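PDB 6VTJ: Non-ribosomal peptide synthetase from Methanobrevibacter ruminantium, which probably carries a peptide intermediate on a phosphopantetheine arm and releases it by reduction, through linked carrier (thiolation) and reductase domains of a peptide assembly line. Local coordinates for residues G43-S46 and L47-S50; S62-Y65 and D66-F69; L288-K291 and Y292-S295; A351-P354 and A355-S358; N429-G432 and I433-D437. All blocks are in the same frame, centred on the assembly; numbering follows the deposited sequence.

How the contacts relate
All five contacts are local, each within about one turn, four at the N-terminal end of a helix and one along the short helix 431-435. Contacts 1 and 2 belong to the carrier domain and pack helix 46-58 against helix 65-70; contact 5, the most buried of the set, touches both from helix 431-435. Contact 3 lies in the reductase, nearest the centre of the chain, and contact 4 is farthest from it; all but contact 5 are partly buried. Side-chain caps recur: threonine in contact 1, asparagine in contacts 3 and 4. Contact 2 relies on an aspartate and an aromatic pair instead, and contact 5 on backbone bonds and isoleucines. Contact 1 carries the prosthetic group.

Contact 1: residues G43-S46 and L47-S50; sequences GGTS and LIAS. With PNS (4'-phosphopantetheine), chain B.
Thr45 holds its hydroxyl between its own backbone N and carbonyl carbon (chi1 62°), which sets OG1 facing the amide of Ile48 at the start of helix 46-58. Ile48 N donates to Thr45 OG1 at 3.2 Å and nearly straight (161°), so Thr45 is the N-cap. The fit is close, for Ile48 CG1 also comes within 3.2 Å of Thr45 OG1. Threonine suits the place: its hydroxyl replaces the backbone acceptor missing at a helix start. Ser46 makes the same turn (chi1 69°), but here it places OG where it joins the phosphate. Gly43, Gly44, Thr45 and Ser46 match the GGxS motif of carrier proteins, whose serine takes the 4'-phosphopantetheine; Ser46 OG is covalently bonded to P24, 1.5 Å away. The backbone angles of Gly43, with positive phi, would jam a CB against the preceding carbonyl and so call for glycine. Being at the helix N-terminus probably favours the negative phosphate. Leu47 CD2 lies 3.9 Å from C28 of the arm, giving it an apolar flank. Farther round the turn, Ala49 N donates to Thr45 O at 2.8 Å, and the Ala49 methyl sits 3.4 Å from Ser46 O; a small residue fits there, against Tyr65 and Phe39. From the reductase part, Lys222 NZ, His223 N and Ala338 N hydrogen-bond to the arm.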
# COMPACT_ATOMS: atom_id res chain seq x y z
N GLY A 43 -3.60 13.43 21.95
CA GLY A 43 -4.91 13.37 21.31
C GLY A 43 -4.89 13.67 19.83
O GLY A 43 -5.97 13.74 19.21
N GLY A 44 -3.72 13.88 19.23
CA GLY A 44 -3.66 14.10 17.81
C GLY A 44 -3.73 12.79 17.04
O GLY A 44 -3.23 11.76 17.48
N THR A 45 -4.38 12.84 15.89
CA THR A 45 -4.46 11.72 14.97
C THR A 45 -3.83 12.10 13.64
O THR A 45 -3.50 13.26 13.38
CB THR A 45 -5.91 11.29 14.74
OG1 THR A 45 -6.63 12.39 14.15
CG2 THR A 45 -6.56 10.89 16.07
N SER A 46 -3.70 11.09 12.78
CA SER A 46 -3.11 11.29 11.47
C SER A 46 -3.95 12.22 10.61
O SER A 46 -3.41 12.95 9.77
CB SER A 46 -2.93 9.94 10.79
OG SER A 46 -4.21 9.41 10.46
N LEU A 47 -5.28 12.23 10.78
CA LEU A 47 -6.09 13.14 10.00
C LEU A 47 -6.12 14.54 10.60
O LEU A 47 -6.23 15.52 9.86
CB LEU A 47 -7.51 12.59 9.84
CG LEU A 47 -7.58 11.30 9.01
CD1 LEU A 47 -9.01 10.85 8.79
CD2 LEU A 47 -6.85 11.48 7.67
N ILE A 48 -6.01 14.67 11.92
CA ILE A 48 -5.87 15.99 12.51
C ILE A 48 -4.50 16.57 12.17
O ILE A 48 -4.33 17.80 12.13
CB ILE A 48 -6.10 15.94 14.03
CG1 ILE A 48 -7.52 15.49 14.35
CG2 ILE A 48 -5.86 17.28 14.66
CD1 ILE A 48 -7.73 15.14 15.81
N ALA A 49 -3.51 15.71 11.93
CA ALA A 49 -2.20 16.20 11.53
C ALA A 49 -2.28 16.99 10.23
O ALA A 49 -1.50 17.94 10.02
CB ALA A 49 -1.22 15.04 11.38
N SER A 50 -3.23 16.65 9.36
CA SER A 50 -3.37 17.40 8.11
C SER A 50 -3.93 18.79 8.38
O SER A 50 -3.54 19.76 7.72
CB SER A 50 -4.23 16.63 7.10
OG SER A 50 -5.58 16.52 7.51
O23 PNS B . -3.72 7.04 11.03
P24 PNS B . -4.46 8.00 10.22
O26 PNS B . -5.88 7.80 10.11
O27 PNS B . -3.97 7.74 8.79
C28 PNS B . -4.17 8.65 7.75
C29 PNS B . -3.32 8.35 6.53
C30 PNS B . -3.68 9.33 5.45
C31 PNS B . -1.85 8.54 6.87
C32 PNS B . -3.64 6.92 6.04
O33 PNS B . -5.03 6.76 6.00
C34 PNS B . -3.00 6.59 4.69
O35 PNS B . -1.82 6.55 4.62
N36 PNS B . -3.79 6.37 3.65
C37 PNS B . -3.36 5.99 2.34
C38 PNS B . -3.21 4.50 2.14
C39 PNS B . -3.05 4.14 0.70
O40 PNS B . -3.67 4.68 -0.15
N41 PNS B . -2.20 3.19 0.47

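Contact 2: residues S62-Y65 and D66-F69; sequences SVRY and DDIF
Tyr65 and Phe69, one helical turn apart, meet in a T-shaped stack: the edge of Phe69 points at the face of Tyr65, their planes 77° apart and their centroids 5.1 Å from each other. The touching atom is Phe69 CE2, which stands over the tyrosine ring toward its rim, 3.6 Å from Tyr65 CZ. The phenol reaches this place because Tyr65 CG is anti to its backbone N (chi1 -165°), and its hydroxyl probably hydrogen-bonds to Ser46 O, the carbonyl of the pantetheine-bearing serine, at a distance that looks too short to be exact. Phe69 also brings its CD2 edge to Tyr65 O, at 3.4 Å and near the ring plane. On another side of the turn Asp67 reaches back along the chain. Its OD2 accepts from Arg64 N at 2.9 Å in a nearly straight bond (165°), met from above the carboxylate plane, while Asp67 N returns a bond to Arg64 O at 3.0 Å. Arg64 and Asp66 run side by side, pointing the same way. Arg64 CD lies 3.3 Å from Asp66 OD2, yet Arg64 NE is 4.5 Å from that oxygen, too far for a salt bridge; Arg64 NH1 instead makes a weak bond to Asp437 O. Aspartate suits position 67 because its carboxylate accepts Arg64 N, an N-H that precedes helix 65-70, and the nearby guanidinium would probably help keep Asp66 and Asp67 ionised.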
# COMPACT_ATOMS: atom_id res chain seq x y z
N SER A 62 6.67 26.73 5.74
CA SER A 62 6.86 25.69 4.72
C SER A 62 7.02 24.36 5.44
O SER A 62 8.06 24.07 6.02
CB SER A 62 8.06 26.01 3.83
OG SER A 62 7.71 27.00 2.88
N VAL A 63 5.96 23.55 5.41
CA VAL A 63 5.95 22.23 6.03
C VAL A 63 5.19 21.29 5.12
O VAL A 63 4.40 21.70 4.27
CB VAL A 63 5.28 22.20 7.43
CG1 VAL A 63 6.23 22.67 8.49
CG2 VAL A 63 3.98 23.00 7.44
N ARG A 64 5.44 20.00 5.31
CA ARG A 64 4.63 18.99 4.66
C ARG A 64 4.24 17.95 5.69
O ARG A 64 4.72 17.95 6.83
CB ARG A 64 5.36 18.37 3.46
CG ARG A 64 6.64 17.64 3.83
CD ARG A 64 7.22 16.90 2.62
NE ARG A 64 7.89 17.79 1.68
CZ ARG A 64 7.52 17.96 0.42
NH1 ARG A 64 6.48 17.30 -0.06
NH2 ARG A 64 8.19 18.79 -0.37
N TYR A 65 3.35 17.05 5.26
CA TYR A 65 2.71 16.09 6.15
C TYR A 65 3.72 15.24 6.92
O TYR A 65 3.52 14.98 8.11
CB TYR A 65 1.78 15.21 5.31
CG TYR A 65 0.76 14.38 6.06
CD1 TYR A 65 -0.06 14.94 7.02
CD2 TYR A 65 0.60 13.04 5.76
CE1 TYR A 65 -1.01 14.16 7.69
CE2 TYR A 65 -0.34 12.26 6.40
CZ TYR A 65 -1.14 12.81 7.36
OH TYR A 65 -2.06 12.00 8.00
N ASP A 66 4.79 14.76 6.27
CA ASP A 66 5.68 13.86 7.00
C ASP A 66 6.46 14.58 8.10
O ASP A 66 6.99 13.93 9.01
CB ASP A 66 6.66 13.14 6.05
CG ASP A 66 7.65 14.08 5.36
OD1 ASP A 66 8.31 14.90 6.04
OD2 ASP A 66 7.79 13.99 4.12
N ASP A 67 6.53 15.92 8.02
CA ASP A 67 7.23 16.70 9.03
C ASP A 67 6.64 16.47 10.42
O ASP A 67 7.38 16.39 11.40
CB ASP A 67 7.17 18.19 8.68
CG ASP A 67 8.14 18.56 7.58
OD1 ASP A 67 9.15 17.84 7.44
OD2 ASP A 67 7.90 19.56 6.87
N ILE A 68 5.31 16.36 10.53
CA ILE A 68 4.74 16.23 11.86
C ILE A 68 4.89 14.81 12.40
O ILE A 68 4.95 14.61 13.63
CB ILE A 68 3.28 16.73 11.87
CG1 ILE A 68 2.54 16.35 13.15
CG2 ILE A 68 2.53 16.26 10.65
CD1 ILE A 68 3.08 17.05 14.41
N PHE A 69 5.03 13.81 11.51
CA PHE A 69 5.35 12.46 11.96
C PHE A 69 6.81 12.33 12.39
O PHE A 69 7.12 11.57 13.31
CB PHE A 69 5.03 11.45 10.85
CG PHE A 69 3.56 11.26 10.64
CD1 PHE A 69 2.86 10.31 11.38
CD2 PHE A 69 2.87 12.05 9.74
CE1 PHE A 69 1.50 10.14 11.21
CE2 PHE A 69 1.51 11.90 9.57
CZ PHE A 69 0.83 10.94 10.30

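Contact 3: residues L288-K291 and Y292-S295; sequences LENK and YVCS
Asn290 caps the helix that begins just after it, its OD1 accepting from Val293 N at 3.1 Å. The bond is almost straight (168°), lies in the carbonyl plane and uses a lone pair; a weak second bond comes to the same oxygen from Tyr292 N. With CG anti to the backbone N (chi1 177°), the amide folds over the first turn, and asparagine suits the place because its other end can donate: ND2 bonds to His223 O, a residue of the pantetheine pocket. Backbone bonds follow, Cys294 N to Asn290 O at 2.9 Å and Ser295 N to Lys291 O at 2.9 Å. Ser295 OG donates to Tyr292 O, also 2.9 Å away, and meets Asn234 ND2 as well. Tyr292 heads a YxxxK pattern, consistent with the short-chain dehydrogenase/reductase family and its Rossmann fold; its nearest side-chain atom is about 6 Å from the bound pantetheine. Leu288 CD2 and Val293 CG1 form the apolar pair, 3.8 Å apart, side chains crossing at about a right angle. Cys294 CB meets Leu288 O in van der Waals contact at 3.5 Å, its compact side chain fitting between that loop and helix 94-99. Lys291, bent at chi3 (-126°), bonds through NZ to Asp227 O.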
# COMPACT_ATOMS: atom_id res chain seq x y z
N LEU A 288 14.55 4.82 1.16
CA LEU A 288 13.71 3.95 1.98
C LEU A 288 13.36 4.61 3.30
O LEU A 288 13.25 3.94 4.33
CB LEU A 288 14.41 2.61 2.21
CG LEU A 288 14.52 1.73 0.96
CD1 LEU A 288 15.48 0.56 1.16
CD2 LEU A 288 13.15 1.24 0.56
N GLU A 289 13.18 5.92 3.29
CA GLU A 289 12.92 6.61 4.55
C GLU A 289 11.48 6.39 5.01
O GLU A 289 11.22 6.27 6.21
CB GLU A 289 13.23 8.10 4.42
CG GLU A 289 14.44 8.56 5.24
N ASN A 290 10.54 6.35 4.07
CA ASN A 290 9.14 6.16 4.39
C ASN A 290 8.92 4.82 5.08
O ASN A 290 9.47 3.79 4.67
CB ASN A 290 8.30 6.25 3.12
CG ASN A 290 6.85 5.99 3.39
OD1 ASN A 290 6.41 4.84 3.42
ND2 ASN A 290 6.10 7.05 3.65
N LYS A 291 8.10 4.82 6.13
CA LYS A 291 8.00 3.63 6.99
C LYS A 291 7.31 2.47 6.28
O LYS A 291 7.65 1.30 6.52
CB LYS A 291 7.25 3.98 8.26
CG LYS A 291 8.11 4.32 9.45
CD LYS A 291 7.31 4.09 10.71
CE LYS A 291 7.31 5.32 11.60
NZ LYS A 291 6.67 5.00 12.90
N TYR A 292 6.34 2.75 5.43
CA TYR A 292 5.61 1.67 4.79
C TYR A 292 6.46 1.01 3.71
O TYR A 292 6.57 -0.22 3.65
CB TYR A 292 4.30 2.19 4.20
CG TYR A 292 3.67 1.21 3.26
CD1 TYR A 292 3.06 0.07 3.74
CD2 TYR A 292 3.70 1.41 1.88
CE1 TYR A 292 2.48 -0.84 2.89
CE2 TYR A 292 3.14 0.50 1.02
CZ TYR A 292 2.53 -0.62 1.54
OH TYR A 292 1.96 -1.54 0.71
N VAL A 293 7.09 1.83 2.87
CA VAL A 293 8.01 1.30 1.87
C VAL A 293 9.14 0.53 2.53
O VAL A 293 9.55 -0.54 2.06
CB VAL A 293 8.55 2.44 0.98
CG1 VAL A 293 9.47 1.86 -0.10
CG2 VAL A 293 7.40 3.22 0.37
N CYS A 294 9.64 1.05 3.66
CA CYS A 294 10.74 0.40 4.35
C CYS A 294 10.33 -0.96 4.89
O CYS A 294 11.06 -1.95 4.74
CB CYS A 294 11.28 1.30 5.47
SG CYS A 294 12.56 0.51 6.45
N SER A 295 9.19 -1.03 5.58
CA SER A 295 8.73 -2.31 6.11
C SER A 295 8.49 -3.33 4.99
O SER A 295 8.83 -4.51 5.13
CB SER A 295 7.45 -2.13 6.95
OG SER A 295 6.33 -1.69 6.18

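Contact 4: residues A351-P354 and A355-S358; sequences AMNP and AMAS
Met352 lays its thioether end over Ala357, with SD 3.6 Å from Ala357 CA and CE 3.8 Å from Ala357 CB. Its chain is straight beyond CG, which lets a flexible methionine reach from the strand to the second half of the helix, where alanine leaves room for it. Nearer its root, Met352 CB meets the methyl of Met356, CE, at 3.8 Å. Asn353, at the N-cap, is the polar partner of this turn. Its CG stands between backbone N and carbonyl carbon (chi1 76°), bringing OD1 to Met356 N at 3.0 Å in a nearly straight bond (168°), with the donor tilted from the amide's carbonyl plane. The side chains of Asn353 and Met356 cross at about a right angle, Met356 CG passing 3.3 Å from Asn353 OD1. The geometry fits a capping box, though the return bond, Asn353 N to Met356 SD, is weak and doubtful because the sulfur is uncertainly placed. Pro354 follows well at the first helical position, where no N-H is needed, and its carbonyl O accepts from Ser358 N at 3.0 Å. One residue past Met356, Ala357 N donates to Asn353 O, likewise 3.0 Å away. Strand 351-352 pairs in parallel with strand 411-412, while Met352 packs on Val400 of helix 396-403 and on Ile346 of helix 338-349, and Asn353 and Met356 both touch Phe418 of helix 415-423.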
# COMPACT_ATOMS: atom_id res chain seq x y z
N ALA A 351 -9.47 22.09 -10.41
CA ALA A 351 -8.32 22.38 -11.25
C ALA A 351 -7.17 21.44 -10.92
O ALA A 351 -7.10 20.87 -9.83
CB ALA A 351 -7.86 23.84 -11.10
N MET A 352 -6.28 21.28 -11.89
CA MET A 352 -4.99 20.62 -11.71
C MET A 352 -3.98 21.32 -12.60
O MET A 352 -4.34 21.82 -13.67
CB MET A 352 -5.07 19.14 -12.08
CG MET A 352 -5.77 18.86 -13.42
SD MET A 352 -5.78 17.11 -13.83
CE MET A 352 -6.62 17.20 -15.42
N ASN A 353 -2.72 21.36 -12.17
CA ASN A 353 -1.69 21.96 -13.01
C ASN A 353 -1.20 20.93 -14.02
O ASN A 353 -1.66 19.78 -14.02
CB ASN A 353 -0.59 22.57 -12.12
CG ASN A 353 0.35 21.55 -11.51
OD1 ASN A 353 0.76 20.57 -12.13
ND2 ASN A 353 0.73 21.81 -10.27
N PRO A 354 -0.31 21.31 -14.96
CA PRO A 354 0.05 20.35 -16.02
C PRO A 354 0.82 19.14 -15.52
O PRO A 354 0.62 18.05 -16.06
CB PRO A 354 0.88 21.20 -17.00
CG PRO A 354 0.44 22.59 -16.76
CD PRO A 354 0.16 22.67 -15.28
N ALA A 355 1.69 19.30 -14.52
CA ALA A 355 2.40 18.13 -13.99
C ALA A 355 1.42 17.12 -13.40
O ALA A 355 1.54 15.91 -13.63
CB ALA A 355 3.41 18.57 -12.94
N MET A 356 0.42 17.62 -12.67
CA MET A 356 -0.62 16.75 -12.13
C MET A 356 -1.40 16.07 -13.24
O MET A 356 -1.61 14.85 -13.21
CB MET A 356 -1.54 17.58 -11.23
CG MET A 356 -0.79 18.36 -10.15
SD MET A 356 -1.79 19.60 -9.32
CE MET A 356 -3.17 18.60 -8.78
N ALA A 357 -1.83 16.84 -14.25
CA ALA A 357 -2.60 16.28 -15.35
C ALA A 357 -1.84 15.15 -16.05
O ALA A 357 -2.43 14.14 -16.43
CB ALA A 357 -2.96 17.37 -16.37
N SER A 358 -0.52 15.31 -16.20
CA SER A 358 0.26 14.35 -16.98
C SER A 358 0.68 13.11 -16.19
O SER A 358 1.12 12.12 -16.80
CB SER A 358 1.51 15.03 -17.55
OG SER A 358 1.19 15.67 -18.78

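Contact 5: residues N429-G432 and I433-D437; sequences NIQG and IITAD
Ile430, the N-cap residue, gives its carbonyl to Ile434 N at 2.9 Å, the first of three backbone bonds that make this short helix. Gln431 O takes Thr435 N at 2.7 Å, nearly along the C=O axis, and Gly432 O takes Ala436 N at 3.2 Å. Gly432 has no side chain, which suits a residue wound so tightly (psi -66°) that a CB would crowd the next amide. Side-chain hydrogen bonding is less settled: Thr435 OG1 lies 3.1 Å from Gly432 O, but Gln431 O is also near and may share its proton. Apolar contacts gather on one side, where Ile430 CD1 meets Ile434 CG1 at 3.9 Å and Ile430 CB meets Ile433 CG1 at 4.0 Å; branched isoleucines fill this buried flank. A Schellman motif closes the helix. Asp437, with positive phi, donates from its N to Ile434 O at 2.9 Å, and Phe438 N turns back to Ile433 O, whose position is less sure. The helix probably sits where carrier and reductase parts meet: Ile430 rests on Leu349 of helix 338-349, Ile434 on Ile53 and Leu57 of helix 46-58, Asp437 OD1 accepts from Asp66 N of helix 65-70, and Thr435 touches Ser50, Tyr65 and the phosphopantetheine.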
# COMPACT_ATOMS: atom_id res chain seq x y z
N ASN A 429 -10.45 21.33 1.68
CA ASN A 429 -10.43 20.95 0.28
C ASN A 429 -9.09 20.37 -0.16
O ASN A 429 -9.06 19.58 -1.11
CB ASN A 429 -10.75 22.17 -0.59
CG ASN A 429 -12.19 22.58 -0.50
OD1 ASN A 429 -13.04 21.83 -0.02
ND2 ASN A 429 -12.48 23.79 -0.97
N ILE A 430 -7.98 20.75 0.47
CA ILE A 430 -6.68 20.26 0.04
C ILE A 430 -6.16 19.15 0.95
O ILE A 430 -5.01 18.69 0.78
CB ILE A 430 -5.65 21.39 -0.08
CG1 ILE A 430 -5.36 22.00 1.30
CG2 ILE A 430 -6.12 22.43 -1.11
CD1 ILE A 430 -4.17 22.98 1.31
N GLN A 431 -6.99 18.68 1.89
CA GLN A 431 -6.61 17.58 2.76
C GLN A 431 -6.01 16.43 1.97
O GLN A 431 -4.93 15.92 2.30
CB GLN A 431 -7.83 17.10 3.55
CG GLN A 431 -7.61 15.81 4.32
CD GLN A 431 -8.68 15.58 5.37
OE1 GLN A 431 -8.98 16.46 6.17
NE2 GLN A 431 -9.28 14.39 5.36
N GLY A 432 -6.68 16.04 0.89
CA GLY A 432 -6.23 14.99 -0.00
C GLY A 432 -4.77 15.16 -0.31
O GLY A 432 -3.93 14.38 0.16
N ILE A 433 -4.42 16.24 -1.02
CA ILE A 433 -3.03 16.34 -1.46
C ILE A 433 -2.12 16.52 -0.26
O ILE A 433 -0.96 16.09 -0.28
CB ILE A 433 -2.85 17.45 -2.50
CG1 ILE A 433 -3.36 18.79 -1.98
CG2 ILE A 433 -3.54 17.09 -3.80
CD1 ILE A 433 -3.05 19.93 -2.91
N ILE A 434 -2.63 17.10 0.84
CA ILE A 434 -1.79 17.28 2.01
C ILE A 434 -1.44 15.94 2.63
O ILE A 434 -0.28 15.69 2.99
CB ILE A 434 -2.45 18.22 3.05
CG1 ILE A 434 -2.44 19.68 2.58
CG2 ILE A 434 -1.72 18.13 4.36
CD1 ILE A 434 -1.08 20.17 2.10
N THR A 435 -2.43 15.03 2.75
CA THR A 435 -2.09 13.77 3.41
C THR A 435 -1.26 12.89 2.50
O THR A 435 -0.71 11.88 2.96
CB THR A 435 -3.34 13.00 3.88
OG1 THR A 435 -4.18 12.70 2.77
CG2 THR A 435 -4.12 13.79 4.93
N ALA A 436 -1.13 13.27 1.23
CA ALA A 436 -0.24 12.64 0.27
C ALA A 436 1.13 13.29 0.25
O ALA A 436 1.88 13.10 -0.72
CB ALA A 436 -0.86 12.67 -1.12
N ASP A 437 1.47 14.08 1.28
CA ASP A 437 2.78 14.73 1.43
C ASP A 437 3.05 15.78 0.36
O ASP A 437 4.21 16.08 0.06
CB ASP A 437 3.91 13.70 1.45
CG ASP A 437 4.95 13.97 2.53
OD1 ASP A 437 4.72 14.83 3.42
OD2 ASP A 437 6.00 13.30 2.49